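Local coordinates for protein formiminoglutamase (Trypanosoma cruzi, PDB 4MYL) that probably hydrolyses formiminoglutamate at a two-manganese centre, as a member of the arginase family of ureohydrolases, at residues 33-38 and 103-108; 138-143 and 173-178; 148-153 and 164-169; 215-220 and 261-266; 236-241 and 279-284. The protein carries 1 engineered substitution. All coordinates share one frame; numbering follows the deposited sequence.

How the contacts relate
Contacts 1, 2 and 5 all draw on the main parallel sheet, contacts 1 and 4 lying on opposite sides of the chain's centre. Contact 5, its centre about 9 Å from that of the chain, is wholly buried; it joins the ends of two strands and includes manganese ligands, as does contact 3. Contacts 1 and 4 are apolar, one between a helix and a strand, the other between two helices. Contact 2 adds bridging waters where its edge meets solvent. Contact 3, partly buried and reaching a second subunit, relies on direct hydrogen bonds to loop carbonyls. Contacts 2 and 3 touch through Val142 and Phe166, and contacts 4 and 5 through Ala261 and Leu240.

Contact 1 of 5, residues 33-38 and 103-108; sequences VIIGFP and SKVFTV
Ser103 O, in the helix whose Lys104, Val105 and Val108 pack on Val33 and Ile35, is gripped by two donors of Thr107. The hydroxyl OG1 of Thr107 donates to Ser103 O at 2.7 Å, and Thr107 N makes the usual helical bond from the opposite face of the carbonyl plane. A threonine suits this outer side of the helix, because its hydroxyl can fold back onto the preceding turn. The inner side is different. Helix 103-108 runs almost exactly against strand 33-37, at 172°, with the axes 10.3 Å apart. Ile35 has the largest share of the contact, through its far methyl: CD1 lies 3.9 Å from Lys104 CG, 4.1 Å from Val105 CG2 and 4.3 Å from Val108 CG2. CG1 is set beside the backbone N (chi1 -57°), which sends this branch out toward the helix and places CD1 among the three residues. Further back along the strand, Val33 CG2 meets Val108 CG1 at 4.1 Å, two beta-branched side chains that cross obliquely. Lys104 supplies only its aliphatic stem; its chain bends at chi2, and NZ goes on to a salt bridge with Glu27. Helix 94-110 connects strand 83-88 to strand 114-119 and passes over strand 32-37, which lies between them in the sheet. Val33 and Ile35 hydrogen-bond through their backbones to strand 114-119, while the intervening Ile34 does the same to strand 83-88. No hydrogen bond joins the two segments, so their association rests on the burial of branched aliphatic groups, with the charge of Lys104 led out of the apolar patch to Glu27.

Contact 2 of 5, residues 138-143 and 173-178; sequences GDVGVI and SSFSGK
Gly138 meets Ser174 at the exposed end of the contact, its CA 3.5 Å from Ser174 O in a CA-H...O contact that is almost straight, 173° at the hydrogen. Glycine suits this turn because its phi is positive. A water accepts from Gly138 N at 2.9 Å and also hydrogen-bonds to Ser174 OG. Val140 follows, and both of its backbone polar groups are answered by water. One water accepts from Val140 N and donates to Ser174 O; another donates to Val140 O at 2.7 Å and accepts from Ser176 N. The same carbonyl also faces the edge of the Phe175 ring, whose CE1 lies 3.2 Å from Val140 O. Gly141 CA approaches that edge too, at 4.1 Å from Phe175 CE1. Where the strand proper is under way, Val142 turns inward and sets CG2 3.8 Å from Phe175 CE1, the two side chains crossing at about a right angle. Phe175 reaches this far because CG stands opposite the backbone N (chi1 180°), which carries the ring in from a loop that runs alongside. Leu133 and Phe180 also pack on it. The arrangement belongs to a beta-alpha-beta unit of the arginase fold: strand 141-145, helix 165-170 and strand 180-185, with the loop 173-178 returning from the helix to the start of the neighbouring parallel strand.

Contact 3 of 5, residues 148-153 and 164-169; sequences HLDVRP and TPFRQL
Asp150, Val151 and Arg152 offer three consecutive carbonyls to the segment 164-169, and each is satisfied by a different kind of donor. Phe166 N, in the first turn of helix 165-169, gives its hydrogen to Asp150 O at 3.1 Å and approaches nearly along the C=O axis. Val151 O takes a charged donor: Arg167 NH1 lies 2.8 Å away, the N-H pointing at the oxygen with an angle of 161° and the oxygen close to the guanidinium plane. Thr164 OG1 donates to Arg152 O, also at 2.8 Å, but from a bent direction tilted out of the carbonyl plane. Arg167 suits its place because its chain, extended from CG to NE, carries the guanidinium along the loop. Pro153 CA sits over one face of this guanidinium, 3.7 Å above the plane, and Tyr197 adds a cation-pi contact. Apolar parts meet beside these bonds. Val151 CG1 meets Phe166 CB at 4.0 Å, and Asp150 CB comes to the edge of the Phe166 ring, 3.7 Å from CD2. Arg152 CG touches Thr164 CG2, while the charged end of Arg152 forms a salt bridge with Asp15 of the second subunit. Asp150 OD2 is hydrogen-bonded to Asn144 ND2. Asp150 is a manganese ligand, as is His148. With Asp146 they form the Asp-x-His-x-Asp signature of the arginase family, and the bonds from 164-167 hold the backbone of 150-152, from the last ligand of that signature onward.

Contact 4 of 5, residues 215-220 and 261-266; sequences GAVAAL and AFDMCF
Met264 reaches from helix 261-266 to Leu220 and Ala216 on the neighbouring helix, and its side chain can be followed atom by atom. CB comes first, 3.8 Å from Leu220 CD2. CG stays beside the same methyl, at 4.1 Å from Leu220 CD2, since it lies opposite the carbonyl carbon (chi1 -72°), which points the chain toward helix 216-220. SD then arrives 4.2 Å from Ala216 CB, where a small residue lets the thioether lie against the helix. The chain bends at chi3, and CE of Met264 turns away from Ala216 and back toward the methyls of Leu220, 4.5 Å from Leu220 CD2; Phe183 and Phe235 of the sheet are among the residues that cover this side chain. An unbranched, flexible methionine can thus span the distance from one helix to the next. Leu220 CD2 also presses on the backbone, 3.4 Å from Met264 O. On the more exposed side, Val217 CG2 meets Asp263 CB at 3.4 Å, methyl against methylene, while the carboxylate of Asp263 hydrogen-bonds through OD1 to Gln259 NE2. The two axes run in the same general sense, 9.2 Å apart and inclined at -36°. Helices 216-227 and 258-270 lead into and out of strand 231-236 and both rest on it. No hydrogen bond crosses between the segments: the pairing depends on aliphatic and sulfur contacts, with the one acidic side chain placed at the edge, where its charge need not be buried.

Contact 5 of 5, residues 236-241 and 279-284; sequences DVDSLK and MSELNP
Asp236 and Ser280 form a parallel beta bridge at the C-terminal ends of two adjacent strands, beside the manganese site, their CA atoms 4.6 Å apart. Val237 N closes it with a bond to Ser280 O of 2.9 Å, nearly straight at 167°. Beyond the bridge the first chain curls into a 3-10 turn. Asp236 OD1 accepts from Asp238 N at 3.0 Å, an Asx turn, and Asp236 O takes both the N and the hydroxyl of Ser239, which suits serine to this spot. Asp236 binds both manganese ions and Asp238 one of them; these bonds hold the backbone and one carboxylate oxygen of the ligand loop, and probably help to position it. Glu281 packs against both: its CG lies 3.2 Å from Asp236 OD1 and 3.5 Å from Asp238 OD1. Because its chain bends at chi2 (-60°), the carboxylate swings to partners of its own, with Ser249 OG on OE1 and the amides of Cys43 and Asn122 on OE2. Val237 fills the apolar side, CG1 against Met279 CG at 3.9 Å and CG2 against Ser280 O and the backbone N of Leu282. Around this junction, Met279 hydrogen-bonds through its backbone to strand 114-119 and Asp236 to Val145 of strand 141-145, placing the pair in the middle of the parallel sheet, while Ala295 of helix 290-307 packs on Met279 and Leu282.

Contact 1 of 5, residues 33-38 and 103-108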
# COMPACT_ATOMS: atom_id res chain seq x y z
N VAL A 33 24.58 11.14 17.34
CA VAL A 33 24.24 12.55 17.28
C VAL A 33 23.38 12.87 16.06
O VAL A 33 23.75 12.56 14.93
CB VAL A 33 25.50 13.41 17.26
CG1 VAL A 33 25.13 14.90 17.26
CG2 VAL A 33 26.39 13.03 18.45
N ILE A 34 22.22 13.47 16.33
CA ILE A 34 21.27 13.85 15.29
C ILE A 34 21.52 15.30 14.84
O ILE A 34 21.58 16.22 15.67
CB ILE A 34 19.79 13.69 15.76
CG1 ILE A 34 19.46 12.22 16.03
CG2 ILE A 34 18.82 14.31 14.75
CD1 ILE A 34 18.20 12.04 16.86
N ILE A 35 21.65 15.49 13.54
CA ILE A 35 21.88 16.81 12.95
C ILE A 35 20.81 17.06 11.89
O ILE A 35 20.60 16.23 11.02
CB ILE A 35 23.29 16.89 12.30
CG1 ILE A 35 24.37 16.54 13.34
CG2 ILE A 35 23.52 18.25 11.69
CD1 ILE A 35 25.64 15.96 12.76
N GLY A 36 20.12 18.19 11.98
CA GLY A 36 19.10 18.53 11.00
C GLY A 36 19.65 19.39 9.89
O GLY A 36 20.57 20.18 10.11
N PHE A 37 19.11 19.22 8.69
CA PHE A 37 19.52 20.01 7.52
C PHE A 37 18.30 20.50 6.76
O PHE A 37 17.89 19.88 5.77
CB PHE A 37 20.45 19.20 6.60
CG PHE A 37 21.16 20.04 5.57
CD1 PHE A 37 22.26 20.81 5.92
CD2 PHE A 37 20.72 20.06 4.26
CE1 PHE A 37 22.91 21.59 4.96
CE2 PHE A 37 21.37 20.83 3.30
CZ PHE A 37 22.46 21.59 3.65
N PRO A 38 17.70 21.62 7.22
CA PRO A 38 16.42 22.12 6.70
C PRO A 38 16.57 22.91 5.40
O PRO A 38 16.28 24.10 5.39
CB PRO A 38 15.92 23.04 7.83
CG PRO A 38 17.05 23.19 8.82
CD PRO A 38 18.25 22.48 8.28
N SER A 103 31.61 20.12 8.30
CA SER A 103 32.47 20.32 9.44
C SER A 103 31.87 19.65 10.68
O SER A 103 32.59 19.02 11.44
CB SER A 103 32.69 21.80 9.71
OG SER A 103 33.60 21.98 10.78
N LYS A 104 30.56 19.81 10.87
CA LYS A 104 29.86 19.24 12.03
C LYS A 104 29.87 17.70 11.99
O LYS A 104 30.21 17.04 12.96
CB LYS A 104 28.42 19.75 12.11
CG LYS A 104 27.62 19.22 13.30
CD LYS A 104 28.20 19.67 14.62
CE LYS A 104 27.34 19.24 15.81
NZ LYS A 104 27.89 19.73 17.11
N VAL A 105 29.49 17.14 10.85
CA VAL A 105 29.56 15.70 10.66
C VAL A 105 30.97 15.16 10.90
O VAL A 105 31.14 14.16 11.60
CB VAL A 105 29.07 15.31 9.24
CG1 VAL A 105 29.37 13.85 8.94
CG2 VAL A 105 27.59 15.58 9.12
N PHE A 106 31.98 15.82 10.34
CA PHE A 106 33.36 15.35 10.51
C PHE A 106 33.77 15.31 11.98
O PHE A 106 34.39 14.36 12.44
CB PHE A 106 34.35 16.20 9.72
CG PHE A 106 35.78 15.96 10.12
CD1 PHE A 106 36.51 14.91 9.58
CD2 PHE A 106 36.40 16.78 11.07
CE1 PHE A 106 37.82 14.68 9.97
CE2 PHE A 106 37.71 16.55 11.46
CZ PHE A 106 38.42 15.50 10.91
N THR A 107 33.42 16.35 12.70
CA THR A 107 33.72 16.44 14.13
C THR A 107 33.14 15.28 14.93
O THR A 107 33.81 14.72 15.80
CB THR A 107 33.20 17.77 14.70
OG1 THR A 107 33.72 18.85 13.92
CG2 THR A 107 33.60 17.93 16.16
N VAL A 108 31.89 14.93 14.63
CA VAL A 108 31.23 13.77 15.24
C VAL A 108 31.99 12.48 14.90
O VAL A 108 32.32 11.70 15.78
CB VAL A 108 29.74 13.65 14.83
CG1 VAL A 108 29.11 12.41 15.43
CG2 VAL A 108 28.97 14.89 15.27

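Contact 2 of 5, residues 138-143 and 173-178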
# COMPACT_ATOMS: atom_id res chain seq x y z
N GLY A 138 40.99 7.83 2.15
CA GLY A 138 41.17 6.76 1.17
C GLY A 138 40.53 5.42 1.49
O GLY A 138 40.78 4.42 0.81
N ASP A 139 39.68 5.39 2.52
CA ASP A 139 39.11 4.14 2.99
C ASP A 139 37.61 4.24 3.29
O ASP A 139 37.14 3.71 4.30
CB ASP A 139 39.88 3.66 4.23
CG ASP A 139 39.68 2.19 4.50
OD1 ASP A 139 39.26 1.47 3.59
OD2 ASP A 139 39.95 1.76 5.64
N VAL A 140 36.88 4.93 2.41
CA VAL A 140 35.44 5.11 2.55
C VAL A 140 34.62 4.30 1.54
O VAL A 140 35.02 4.13 0.39
CB VAL A 140 35.07 6.60 2.41
CG1 VAL A 140 33.54 6.80 2.30
CG2 VAL A 140 35.64 7.36 3.57
N GLY A 141 33.47 3.81 1.99
CA GLY A 141 32.48 3.21 1.10
C GLY A 141 31.18 3.99 1.21
O GLY A 141 30.94 4.64 2.22
N VAL A 142 30.35 3.93 0.17
CA VAL A 142 29.11 4.69 0.16
C VAL A 142 27.99 3.90 -0.51
O VAL A 142 28.18 3.37 -1.60
CB VAL A 142 29.27 6.06 -0.56
CG1 VAL A 142 27.91 6.81 -0.65
CG2 VAL A 142 30.36 6.91 0.12
N ILE A 143 26.84 3.83 0.16
CA ILE A 143 25.64 3.33 -0.49
C ILE A 143 24.58 4.41 -0.58
O ILE A 143 24.23 5.05 0.42
CB ILE A 143 25.08 2.06 0.18
CG1 ILE A 143 23.73 1.69 -0.47
CG2 ILE A 143 24.96 2.25 1.67
CD1 ILE A 143 23.18 0.38 0.01
N SER A 173 39.18 12.25 -5.87
CA SER A 173 40.40 11.50 -6.15
C SER A 173 40.62 10.36 -5.15
O SER A 173 41.10 9.29 -5.50
CB SER A 173 41.60 12.46 -6.12
OG SER A 173 41.27 13.71 -6.70
N SER A 174 40.27 10.61 -3.89
CA SER A 174 40.52 9.66 -2.82
C SER A 174 39.46 8.57 -2.67
O SER A 174 39.60 7.67 -1.83
CB SER A 174 40.68 10.40 -1.49
OG SER A 174 39.45 10.98 -1.08
N PHE A 175 38.39 8.65 -3.47
CA PHE A 175 37.27 7.71 -3.34
C PHE A 175 37.24 6.67 -4.46
O PHE A 175 37.22 7.03 -5.63
CB PHE A 175 35.93 8.43 -3.29
CG PHE A 175 34.75 7.49 -3.16
CD1 PHE A 175 34.55 6.77 -1.98
CD2 PHE A 175 33.87 7.30 -4.23
CE1 PHE A 175 33.48 5.87 -1.86
CE2 PHE A 175 32.79 6.41 -4.11
CZ PHE A 175 32.60 5.70 -2.93
N SER A 176 37.19 5.40 -4.08
CA SER A 176 37.15 4.30 -5.04
C SER A 176 35.72 3.89 -5.37
O SER A 176 34.98 3.38 -4.51
CB SER A 176 37.89 3.10 -4.47
OG SER A 176 37.67 1.96 -5.29
N GLY A 177 35.34 4.08 -6.64
CA GLY A 177 33.99 3.78 -7.10
C GLY A 177 33.59 2.33 -6.96
O GLY A 177 32.41 2.03 -6.92
N LYS A 178 34.57 1.43 -6.91
CA LYS A 178 34.29 0.03 -6.65
C LYS A 178 33.53 -0.11 -5.34
O LYS A 178 32.89 -1.12 -5.09
CB LYS A 178 35.59 -0.79 -6.50
CG LYS A 178 36.55 -0.76 -7.67
CD LYS A 178 37.85 -1.46 -7.27
CE LYS A 178 39.08 -0.76 -7.87
NZ LYS A 178 40.31 -0.89 -7.02
O HOH W 1 39.22 9.96 1.41
O HOH W 2 37.08 4.62 -1.30
O HOH W 3 37.72 6.90 0.34

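Contact 3 of 5, residues 148-153 and 164-169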
# COMPACT_ATOMS: atom_id res chain seq x y z
N HIS A 148 16.69 7.21 -7.83
CA HIS A 148 17.55 7.91 -8.80
C HIS A 148 19.01 7.62 -8.52
O HIS A 148 19.36 7.15 -7.43
CB HIS A 148 17.31 9.42 -8.75
CG HIS A 148 15.95 9.84 -9.19
ND1 HIS A 148 14.86 9.87 -8.34
CD2 HIS A 148 15.49 10.24 -10.40
CE1 HIS A 148 13.79 10.27 -9.01
NE2 HIS A 148 14.15 10.51 -10.26
N LEU A 149 19.87 7.90 -9.49
CA LEU A 149 21.31 7.67 -9.35
C LEU A 149 22.05 8.87 -8.72
O LEU A 149 23.13 8.71 -8.15
CB LEU A 149 21.95 7.30 -10.69
CG LEU A 149 21.40 6.03 -11.37
CD1 LEU A 149 22.16 5.72 -12.66
CD2 LEU A 149 21.45 4.85 -10.43
N ASP A 150 21.45 10.06 -8.83
CA ASP A 150 21.98 11.27 -8.21
C ASP A 150 23.41 11.58 -8.64
O ASP A 150 24.24 12.00 -7.81
CB ASP A 150 21.90 11.17 -6.69
CG ASP A 150 20.51 10.91 -6.24
OD1 ASP A 150 19.61 11.68 -6.63
OD2 ASP A 150 20.30 9.91 -5.52
N VAL A 151 23.67 11.39 -9.93
CA VAL A 151 24.99 11.65 -10.50
C VAL A 151 24.91 12.56 -11.73
O VAL A 151 25.93 12.90 -12.32
CB VAL A 151 25.75 10.34 -10.87
CG1 VAL A 151 26.07 9.52 -9.62
CG2 VAL A 151 24.93 9.51 -11.87
N ARG A 152 23.71 12.98 -12.11
CA ARG A 152 23.57 13.83 -13.30
C ARG A 152 24.36 15.15 -13.19
O ARG A 152 24.57 15.69 -12.10
CB ARG A 152 22.09 14.06 -13.65
CG ARG A 152 21.30 14.85 -12.65
CD ARG A 152 19.86 15.03 -13.13
NE ARG A 152 19.11 13.77 -13.10
CZ ARG A 152 18.32 13.34 -14.08
NH1 ARG A 152 18.15 14.07 -15.18
NH2 ARG A 152 17.68 12.18 -13.96
N PRO A 153 24.81 15.67 -14.34
CA PRO A 153 25.66 16.87 -14.41
C PRO A 153 24.94 18.11 -13.89
O PRO A 153 23.74 18.05 -13.63
CB PRO A 153 25.90 17.04 -15.91
CG PRO A 153 25.50 15.76 -16.54
CD PRO A 153 24.43 15.19 -15.68
N THR A 164 24.52 17.30 -8.33
CA THR A 164 24.04 16.14 -7.60
C THR A 164 25.09 15.66 -6.59
O THR A 164 26.28 15.83 -6.82
CB THR A 164 23.68 14.98 -8.55
OG1 THR A 164 24.74 14.81 -9.50
CG2 THR A 164 22.36 15.28 -9.27
N PRO A 165 24.63 15.03 -5.49
CA PRO A 165 25.48 14.63 -4.36
C PRO A 165 26.61 13.66 -4.74
O PRO A 165 27.72 13.75 -4.20
CB PRO A 165 24.52 13.93 -3.40
CG PRO A 165 23.16 14.17 -3.90
CD PRO A 165 23.23 14.59 -5.32
N PHE A 166 26.33 12.73 -5.65
CA PHE A 166 27.27 11.63 -5.86
C PHE A 166 28.13 11.74 -7.12
O PHE A 166 29.07 10.99 -7.30
CB PHE A 166 26.54 10.28 -5.75
CG PHE A 166 25.87 10.08 -4.42
CD1 PHE A 166 26.63 9.87 -3.28
CD2 PHE A 166 24.49 10.17 -4.29
CE1 PHE A 166 26.02 9.72 -2.04
CE2 PHE A 166 23.88 10.02 -3.05
CZ PHE A 166 24.65 9.79 -1.93
N ARG A 167 27.82 12.70 -7.98
CA ARG A 167 28.74 13.01 -9.06
C ARG A 167 29.96 13.61 -8.40
O ARG A 167 31.09 13.32 -8.77
CB ARG A 167 28.12 14.01 -10.04
CG ARG A 167 28.98 14.26 -11.27
CD ARG A 167 28.28 15.14 -12.29
NE ARG A 167 28.99 15.10 -13.57
CZ ARG A 167 28.78 14.20 -14.52
NH1 ARG A 167 27.86 13.26 -14.35
NH2 ARG A 167 29.48 14.24 -15.64
N GLN A 168 29.70 14.43 -7.39
CA GLN A 168 30.75 15.11 -6.64
C GLN A 168 31.68 14.09 -6.01
O GLN A 168 32.90 14.17 -6.17
CB GLN A 168 30.14 16.02 -5.56
CG GLN A 168 29.19 17.08 -6.14
CD GLN A 168 28.86 18.18 -5.14
OE1 GLN A 168 27.70 18.58 -5.00
NE2 GLN A 168 29.88 18.68 -4.45
N LEU A 169 31.11 13.12 -5.32
CA LEU A 169 31.91 12.13 -4.61
C LEU A 169 32.66 11.17 -5.55
O LEU A 169 33.80 10.80 -5.31
CB LEU A 169 31.08 11.40 -3.53
CG LEU A 169 30.27 12.30 -2.55
CD1 LEU A 169 29.34 11.49 -1.62
CD2 LEU A 169 31.14 13.29 -1.72

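Contact 4 of 5, residues 215-220 and 261-266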
# COMPACT_ATOMS: atom_id res chain seq x y z
N GLY A 215 15.74 -10.28 -1.88
CA GLY A 215 15.29 -9.96 -0.54
C GLY A 215 16.06 -8.71 -0.16
O GLY A 215 17.26 -8.65 -0.37
N ALA A 216 15.37 -7.69 0.38
CA ALA A 216 16.02 -6.40 0.63
C ALA A 216 17.20 -6.49 1.61
O ALA A 216 18.28 -5.94 1.34
CB ALA A 216 15.00 -5.38 1.12
N VAL A 217 17.01 -7.19 2.72
CA VAL A 217 18.08 -7.38 3.71
C VAL A 217 19.27 -8.12 3.10
O VAL A 217 20.41 -7.70 3.28
CB VAL A 217 17.57 -8.10 4.99
CG1 VAL A 217 18.74 -8.57 5.84
CG2 VAL A 217 16.63 -7.19 5.78
N ALA A 218 18.99 -9.21 2.39
CA ALA A 218 20.04 -9.98 1.72
C ALA A 218 20.81 -9.16 0.69
O ALA A 218 22.04 -9.25 0.60
CB ALA A 218 19.47 -11.24 1.08
N ALA A 219 20.09 -8.37 -0.10
CA ALA A 219 20.72 -7.53 -1.11
C ALA A 219 21.60 -6.47 -0.44
O ALA A 219 22.72 -6.21 -0.89
CB ALA A 219 19.67 -6.89 -2.00
N LEU A 220 21.10 -5.88 0.66
CA LEU A 220 21.86 -4.88 1.43
C LEU A 220 23.12 -5.47 2.06
O LEU A 220 24.15 -4.81 2.13
CB LEU A 220 21.00 -4.23 2.52
CG LEU A 220 21.72 -3.10 3.26
CD1 LEU A 220 22.07 -1.99 2.28
CD2 LEU A 220 20.88 -2.56 4.41
N ALA A 261 12.38 -1.16 4.40
CA ALA A 261 13.13 -0.01 4.88
C ALA A 261 13.51 -0.20 6.35
O ALA A 261 14.64 0.08 6.74
CB ALA A 261 12.30 1.24 4.70
N PHE A 262 12.56 -0.66 7.16
CA PHE A 262 12.81 -0.87 8.58
C PHE A 262 13.89 -1.93 8.77
O PHE A 262 14.83 -1.75 9.54
CB PHE A 262 11.55 -1.32 9.33
CG PHE A 262 10.48 -0.27 9.43
CD1 PHE A 262 10.73 1.05 9.09
CD2 PHE A 262 9.21 -0.62 9.87
CE1 PHE A 262 9.74 2.00 9.19
CE2 PHE A 262 8.22 0.32 9.96
CZ PHE A 262 8.47 1.63 9.63
N ASP A 263 13.73 -3.05 8.06
CA ASP A 263 14.67 -4.16 8.16
C ASP A 263 16.06 -3.75 7.68
O ASP A 263 17.06 -4.18 8.25
CB ASP A 263 14.18 -5.36 7.37
CG ASP A 263 12.93 -5.99 7.95
OD1 ASP A 263 12.51 -5.60 9.06
OD2 ASP A 263 12.38 -6.89 7.30
N MET A 264 16.11 -2.91 6.64
CA MET A 264 17.39 -2.43 6.11
C MET A 264 18.10 -1.54 7.11
O MET A 264 19.32 -1.59 7.25
CB MET A 264 17.19 -1.67 4.80
CG MET A 264 16.85 -2.54 3.63
SD MET A 264 16.28 -1.56 2.23
CE MET A 264 17.73 -0.57 1.91
N CYS A 265 17.34 -0.69 7.78
CA CYS A 265 17.90 0.20 8.79
C CYS A 265 18.38 -0.58 10.01
O CYS A 265 19.39 -0.24 10.60
CB CYS A 265 16.88 1.27 9.20
SG CYS A 265 16.65 2.53 7.94
N PHE A 266 17.66 -1.64 10.37
CA PHE A 266 18.10 -2.49 11.47
C PHE A 266 19.46 -3.11 11.15
O PHE A 266 20.40 -3.04 11.94
CB PHE A 266 17.05 -3.56 11.79
CG PHE A 266 17.37 -4.38 13.02
CD1 PHE A 266 18.03 -5.59 12.91
CD2 PHE A 266 17.00 -3.95 14.28
CE1 PHE A 266 18.31 -6.35 14.04
CE2 PHE A 266 17.28 -4.71 15.40
CZ PHE A 266 17.92 -5.90 15.29

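Contact 5 of 5, residues 236-241 and 279-284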
# COMPACT_ATOMS: atom_id res chain seq x y z
N ASP A 236 17.75 7.76 0.88
CA ASP A 236 16.83 8.71 0.28
C ASP A 236 15.42 8.10 0.30
O ASP A 236 15.20 7.05 -0.28
CB ASP A 236 17.29 8.99 -1.15
CG ASP A 236 16.57 10.16 -1.79
OD1 ASP A 236 15.35 10.31 -1.61
OD2 ASP A 236 17.23 10.93 -2.51
N VAL A 237 14.47 8.74 0.98
CA VAL A 237 13.18 8.11 1.15
C VAL A 237 12.36 8.07 -0.15
O VAL A 237 11.27 7.48 -0.20
CB VAL A 237 12.37 8.71 2.33
CG1 VAL A 237 13.04 8.35 3.65
CG2 VAL A 237 12.20 10.21 2.20
N ASP A 238 12.89 8.72 -1.20
CA ASP A 238 12.30 8.62 -2.53
C ASP A 238 12.30 7.17 -3.03
O ASP A 238 11.57 6.81 -3.98
CB ASP A 238 13.05 9.51 -3.54
CG ASP A 238 12.68 11.00 -3.42
OD1 ASP A 238 13.40 11.82 -4.03
OD2 ASP A 238 11.68 11.35 -2.74
N SER A 239 13.11 6.34 -2.38
CA SER A 239 13.24 4.92 -2.73
C SER A 239 12.08 4.04 -2.25
O SER A 239 11.97 2.90 -2.66
CB SER A 239 14.56 4.35 -2.21
OG SER A 239 14.57 4.35 -0.80
N LEU A 240 11.24 4.57 -1.35
CA LEU A 240 10.08 3.83 -0.85
C LEU A 240 8.87 4.02 -1.75
O LEU A 240 8.70 5.06 -2.35
CB LEU A 240 9.71 4.22 0.60
CG LEU A 240 10.57 3.62 1.73
CD1 LEU A 240 11.89 4.34 1.83
CD2 LEU A 240 9.82 3.66 3.07
N LYS A 241 8.03 3.00 -1.83
CA LYS A 241 6.81 3.09 -2.62
C LYS A 241 5.83 4.07 -1.96
O LYS A 241 5.74 4.14 -0.74
CB LYS A 241 6.17 1.71 -2.80
CG LYS A 241 5.73 1.05 -1.52
CD LYS A 241 5.00 -0.26 -1.81
CE LYS A 241 5.97 -1.41 -1.95
NZ LYS A 241 5.27 -2.73 -2.07
N MET A 279 19.33 10.76 5.86
CA MET A 279 17.98 10.45 5.41
C MET A 279 17.46 11.68 4.70
O MET A 279 17.26 12.71 5.33
CB MET A 279 17.09 10.09 6.62
CG MET A 279 15.68 9.65 6.26
SD MET A 279 14.71 9.21 7.72
CE MET A 279 15.63 7.77 8.25
N SER A 280 17.24 11.59 3.39
CA SER A 280 16.90 12.75 2.56
C SER A 280 15.52 12.64 1.91
O SER A 280 15.02 11.54 1.69
CB SER A 280 17.93 12.93 1.44
OG SER A 280 19.24 13.04 1.93
N GLU A 281 14.93 13.80 1.60
CA GLU A 281 13.71 13.96 0.80
C GLU A 281 12.38 13.75 1.52
O GLU A 281 11.32 13.70 0.88
CB GLU A 281 13.77 13.17 -0.52
CG GLU A 281 15.00 13.48 -1.41
CD GLU A 281 15.09 14.94 -1.85
OE1 GLU A 281 14.14 15.71 -1.61
OE2 GLU A 281 16.13 15.31 -2.44
N LEU A 282 12.41 13.64 2.85
CA LEU A 282 11.17 13.67 3.63
C LEU A 282 10.49 15.02 3.37
O LEU A 282 11.07 16.07 3.62
CB LEU A 282 11.44 13.49 5.13
CG LEU A 282 10.18 13.38 6.01
CD1 LEU A 282 9.39 12.15 5.62
CD2 LEU A 282 10.54 13.34 7.48
N ASN A 283 9.26 14.99 2.88
CA ASN A 283 8.58 16.21 2.48
C ASN A 283 7.17 16.30 3.05
O ASN A 283 6.22 15.73 2.48
CB ASN A 283 8.56 16.33 0.96
CG ASN A 283 8.12 17.68 0.49
OD1 ASN A 283 7.32 18.32 1.15
ND2 ASN A 283 8.64 18.12 -0.63
N PRO A 284 7.02 16.99 4.19
CA PRO A 284 5.74 17.06 4.90
C PRO A 284 4.69 17.91 4.18
O PRO A 284 3.52 17.81 4.53
CB PRO A 284 6.11 17.67 6.25
CG PRO A 284 7.57 17.37 6.42
CD PRO A 284 8.14 17.48 5.03